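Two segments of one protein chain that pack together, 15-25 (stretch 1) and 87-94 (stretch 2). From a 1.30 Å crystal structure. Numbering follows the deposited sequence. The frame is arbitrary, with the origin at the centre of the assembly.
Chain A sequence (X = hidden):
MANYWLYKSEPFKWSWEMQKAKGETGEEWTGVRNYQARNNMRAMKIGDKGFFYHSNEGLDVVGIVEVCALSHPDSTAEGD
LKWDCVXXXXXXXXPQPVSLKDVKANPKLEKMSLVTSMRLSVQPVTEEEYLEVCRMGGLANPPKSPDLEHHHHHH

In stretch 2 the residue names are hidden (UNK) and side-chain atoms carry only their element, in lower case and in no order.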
# COMPACT_ATOMS: atom_id res chain seq x y z
N SER A 15 -9.75 4.58 6.70
CA SER A 15 -9.68 3.17 7.06
C SER A 15 -9.91 2.24 5.88
O SER A 15 -10.41 2.64 4.83
CB SER A 15 -10.73 2.85 8.13
OG SER A 15 -12.02 2.93 7.57
N TRP A 16 -9.56 0.98 6.10
CA TRP A 16 -9.73 -0.06 5.11
C TRP A 16 -11.21 -0.17 4.74
O TRP A 16 -11.56 -0.37 3.58
CB TRP A 16 -9.21 -1.39 5.67
CG TRP A 16 -9.48 -2.58 4.82
CD1 TRP A 16 -10.11 -3.73 5.20
CD2 TRP A 16 -9.12 -2.76 3.44
NE1 TRP A 16 -10.17 -4.61 4.16
CE2 TRP A 16 -9.57 -4.04 3.06
CE3 TRP A 16 -8.46 -1.96 2.49
CZ2 TRP A 16 -9.38 -4.55 1.77
CZ3 TRP A 16 -8.28 -2.47 1.21
CH2 TRP A 16 -8.74 -3.76 0.86
N GLU A 17 -12.09 -0.02 5.73
CA GLU A 17 -13.52 -0.09 5.47
C GLU A 17 -13.93 1.02 4.50
O GLU A 17 -14.71 0.79 3.58
CB GLU A 17 -14.31 0.02 6.77
CG GLU A 17 -14.17 -1.19 7.69
CD GLU A 17 -14.87 -2.43 7.16
OE1 GLU A 17 -14.72 -3.50 7.77
OE2 GLU A 17 -15.56 -2.33 6.13
N MSE A 18 -13.39 2.22 4.71
CA MSE A 18 -13.71 3.34 3.84
C MSE A 18 -13.16 3.07 2.44
O MSE A 18 -13.79 3.41 1.43
CB MSE A 18 -13.12 4.63 4.40
CG MSE A 18 -13.74 5.06 5.72
SE MSE A 18 -12.82 6.56 6.51
CE MSE A 18 -13.98 7.97 5.91
N GLN A 19 -11.98 2.47 2.38
CA GLN A 19 -11.36 2.15 1.10
C GLN A 19 -12.25 1.17 0.33
O GLN A 19 -12.54 1.38 -0.85
CB GLN A 19 -9.97 1.54 1.32
CG GLN A 19 -9.22 1.22 0.04
CD GLN A 19 -8.96 2.45 -0.81
OE1 GLN A 19 -8.35 3.42 -0.35
NE2 GLN A 19 -9.44 2.43 -2.05
N LYS A 20 -12.70 0.11 1.00
CA LYS A 20 -13.57 -0.86 0.34
C LYS A 20 -14.88 -0.23 -0.12
O LYS A 20 -15.41 -0.58 -1.18
CB LYS A 20 -13.86 -2.04 1.26
CG LYS A 20 -12.65 -2.93 1.51
CD LYS A 20 -13.02 -4.20 2.25
CE LYS A 20 -13.49 -3.93 3.67
NZ LYS A 20 -13.74 -5.20 4.39
N ALA A 21 -15.39 0.72 0.66
CA ALA A 21 -16.64 1.40 0.33
C ALA A 21 -16.55 2.17 -0.98
O ALA A 21 -17.57 2.39 -1.65
CB ALA A 21 -17.05 2.33 1.46
N LYS A 22 -15.35 2.60 -1.35
CA LYS A 22 -15.17 3.34 -2.60
C LYS A 22 -15.36 2.42 -3.80
O LYS A 22 -15.64 2.88 -4.91
CB LYS A 22 -13.79 3.99 -2.66
CG LYS A 22 -13.62 5.18 -1.73
CD LYS A 22 -14.70 6.24 -1.96
CE LYS A 22 -14.66 6.82 -3.37
NZ LYS A 22 -13.45 7.65 -3.63
N GLY A 23 -15.19 1.12 -3.59
CA GLY A 23 -15.36 0.17 -4.67
C GLY A 23 -14.44 0.39 -5.86
O GLY A 23 -13.32 0.90 -5.71
N GLU A 24 -14.91 0.02 -7.04
CA GLU A 24 -14.13 0.15 -8.27
C GLU A 24 -13.73 1.58 -8.61
O GLU A 24 -12.79 1.79 -9.37
CB GLU A 24 -14.87 -0.51 -9.44
CG GLU A 24 -16.28 -0.00 -9.67
CD GLU A 24 -16.36 1.15 -10.66
OE1 GLU A 24 -17.45 1.74 -10.78
OE2 GLU A 24 -15.34 1.45 -11.32
N THR A 25 -14.44 2.55 -8.05
CA THR A 25 -14.15 3.97 -8.28
C THR A 25 -12.76 4.29 -7.73
O THR A 25 -12.06 5.15 -8.26
CB THR A 25 -15.18 4.88 -7.58
OG1 THR A 25 -16.48 4.66 -8.15
CG2 THR A 25 -14.80 6.35 -7.74
N UNK A 87 -4.24 6.48 -7.93
CA UNK A 87 -5.53 6.21 -7.33
C UNK A 87 -5.44 4.71 -7.06
O UNK A 87 -4.87 3.98 -7.88
o UNK A 87 -8.12 8.16 -9.04
c UNK A 87 -6.68 6.43 -8.32
o UNK A 87 -6.17 8.76 -8.26
c UNK A 87 -7.01 7.89 -8.54
N UNK A 88 -5.98 4.24 -5.94
CA UNK A 88 -5.96 2.81 -5.64
C UNK A 88 -7.36 2.34 -5.27
O UNK A 88 -8.21 3.13 -4.88
c UNK A 88 -5.00 2.46 -4.46
c UNK A 88 -3.57 2.82 -4.83
c UNK A 88 -4.65 2.76 -1.94
c UNK A 88 -5.43 3.18 -3.18
N UNK A 89 -7.60 1.04 -5.41
CA UNK A 89 -8.89 0.46 -5.07
C UNK A 89 -8.71 -0.90 -4.41
O UNK A 89 -7.70 -1.57 -4.61
c UNK A 89 -10.12 -0.97 -11.02
c UNK A 89 -9.25 -0.57 -7.40
n UNK A 89 -9.61 -1.11 -9.80
c UNK A 89 -10.16 -0.48 -8.61
n UNK A 89 -11.19 -0.21 -11.21
c UNK A 89 -9.78 0.33 -6.30
n UNK A 89 -9.55 -1.58 -12.05
N UNK A 90 -9.69 -1.29 -3.61
CA UNK A 90 -9.62 -2.56 -2.91
C UNK A 90 -9.69 -3.76 -3.85
O UNK A 90 -10.38 -3.73 -4.87
c UNK A 90 -10.75 -2.64 -1.90
N UNK A 91 -8.96 -4.81 -3.50
CA UNK A 91 -8.96 -6.04 -4.26
C UNK A 91 -9.59 -7.11 -3.36
O UNK A 91 -10.54 -7.78 -3.75
c UNK A 91 -6.94 -5.47 -5.64
c UNK A 91 -7.53 -6.48 -4.67
c UNK A 91 -7.59 -7.85 -5.33
N UNK A 92 -9.06 -7.25 -2.15
CA UNK A 92 -9.60 -8.22 -1.20
C UNK A 92 -9.05 -7.97 0.20
O UNK A 92 -8.03 -7.30 0.37
s UNK A 92 -7.47 -10.02 -1.61
c UNK A 92 -9.24 -9.65 -1.64
N UNK A 93 -9.74 -8.50 1.20
CA UNK A 93 -9.29 -8.34 2.58
C UNK A 93 -8.16 -9.32 2.81
O UNK A 93 -7.98 -10.27 2.05
o UNK A 93 -12.74 -8.53 3.12
c UNK A 93 -11.68 -7.89 3.29
o UNK A 93 -11.62 -6.65 3.25
c UNK A 93 -10.41 -8.67 3.56
N UNK A 94 -7.38 -9.08 3.85
CA UNK A 94 -6.33 -10.01 4.22
C UNK A 94 -7.10 -10.87 5.22
O UNK A 94 -7.53 -10.37 6.26
c UNK A 94 -5.18 -9.29 4.92
c UNK A 94 -2.03 -9.62 3.29
se UNK A 94 -3.20 -11.07 3.79
c UNK A 94 -4.03 -10.22 5.31
O HOH W 1 -11.72 0.77 -3.39
O HOH W 2 -13.32 0.38 -12.95
O HOH W 3 -10.35 7.33 -7.63

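Position 87 has four side-chain atoms: two carbons, the second carrying two oxygens. That is a carboxylate on a short stem, so the residue is Asp-87. It makes no direct contact with stretch 1. Water 3 donates to Asp-87 OD2 at 2.8 Å and to Thr-25 O at 2.8 Å, and so links the two.

Position 88 has four carbons, forked at the first, with one arm two carbons long. One of its carbons lies 4.1 Å from Gln-19 OE1. The backbone O of position 88 lies 3.2 Å from Gln-19 NE2. This is Ile-88. Its chi1 is p and its chi2 t. The side chain is buried, and the carbon near Gln-19 OE1 is CG1. The backbone contact is a weak hydrogen bond from Gln-19 NE2 to Ile-88 O.

Position 89 has three carbons, a nitrogen, then a carbon carrying two more nitrogens. One of the end nitrogens lies 3.2 Å from Glu-24 O. Nearer the backbone, the CB of position 89 lies 3.6 Å from Gly-23 O. The planar end is a guanidinium, so this is Arg-89. The chain is extended beyond chi1. NH2 donates to Glu-24 O, and that oxygen lies at the guanidinium edge, near its plane. Arg-89 NH2 and Glu-24 OE2 are 4.5 Å apart, too far for a salt bridge, but water 2 joins them.

Position 90 has one side-chain carbon. The CB of position 90 points toward the helix and lies 3.6 Å from Trp-16 CH2 and 3.9 Å from Lys-20 CG. This is Ala-90. Its backbone N donates to water 1, which also bonds to Gln-19 O, Gln-19 NE2 and Gly-23 O.

Position 91 has three carbons, one carrying the other two. CB points away, and the side chain does not touch stretch 1. This is Val-91.

Position 92 has one carbon and one sulfur. Its CB also points away. The contact is through the backbone, with O of position 92 3.4 Å from Trp-16 CZ2. This is Cys-92.

Position 93 again has two carbons, the second carrying two oxygens. One oxygen lies 2.7 Å from Trp-16 NE1 and 2.8 Å from Lys-20 NZ. This is Asp-93. That oxygen, OD1, accepts from Trp-16 NE1 and forms a salt bridge with Lys-20 NZ.

Position 94 has two carbons, a selenium and a final carbon, unbranched. The end of its side chain leads away from stretch 1. This is selenomethionine, Met-94.

The helix crosses the strand at nearly a right angle, so the direct contact centres on a few residues. The small Ala-90 side chain meets Trp-16 and Lys-20. Polar bonds hold the contact through Asp-93 and Arg-89. Gln-19 bonds weakly to Ile-88 O, and water 1 takes the Ala-90 N-H and ties it to Gln-19 and Gly-23 O.

Stretch 2 (87-94) DIRAVCDM
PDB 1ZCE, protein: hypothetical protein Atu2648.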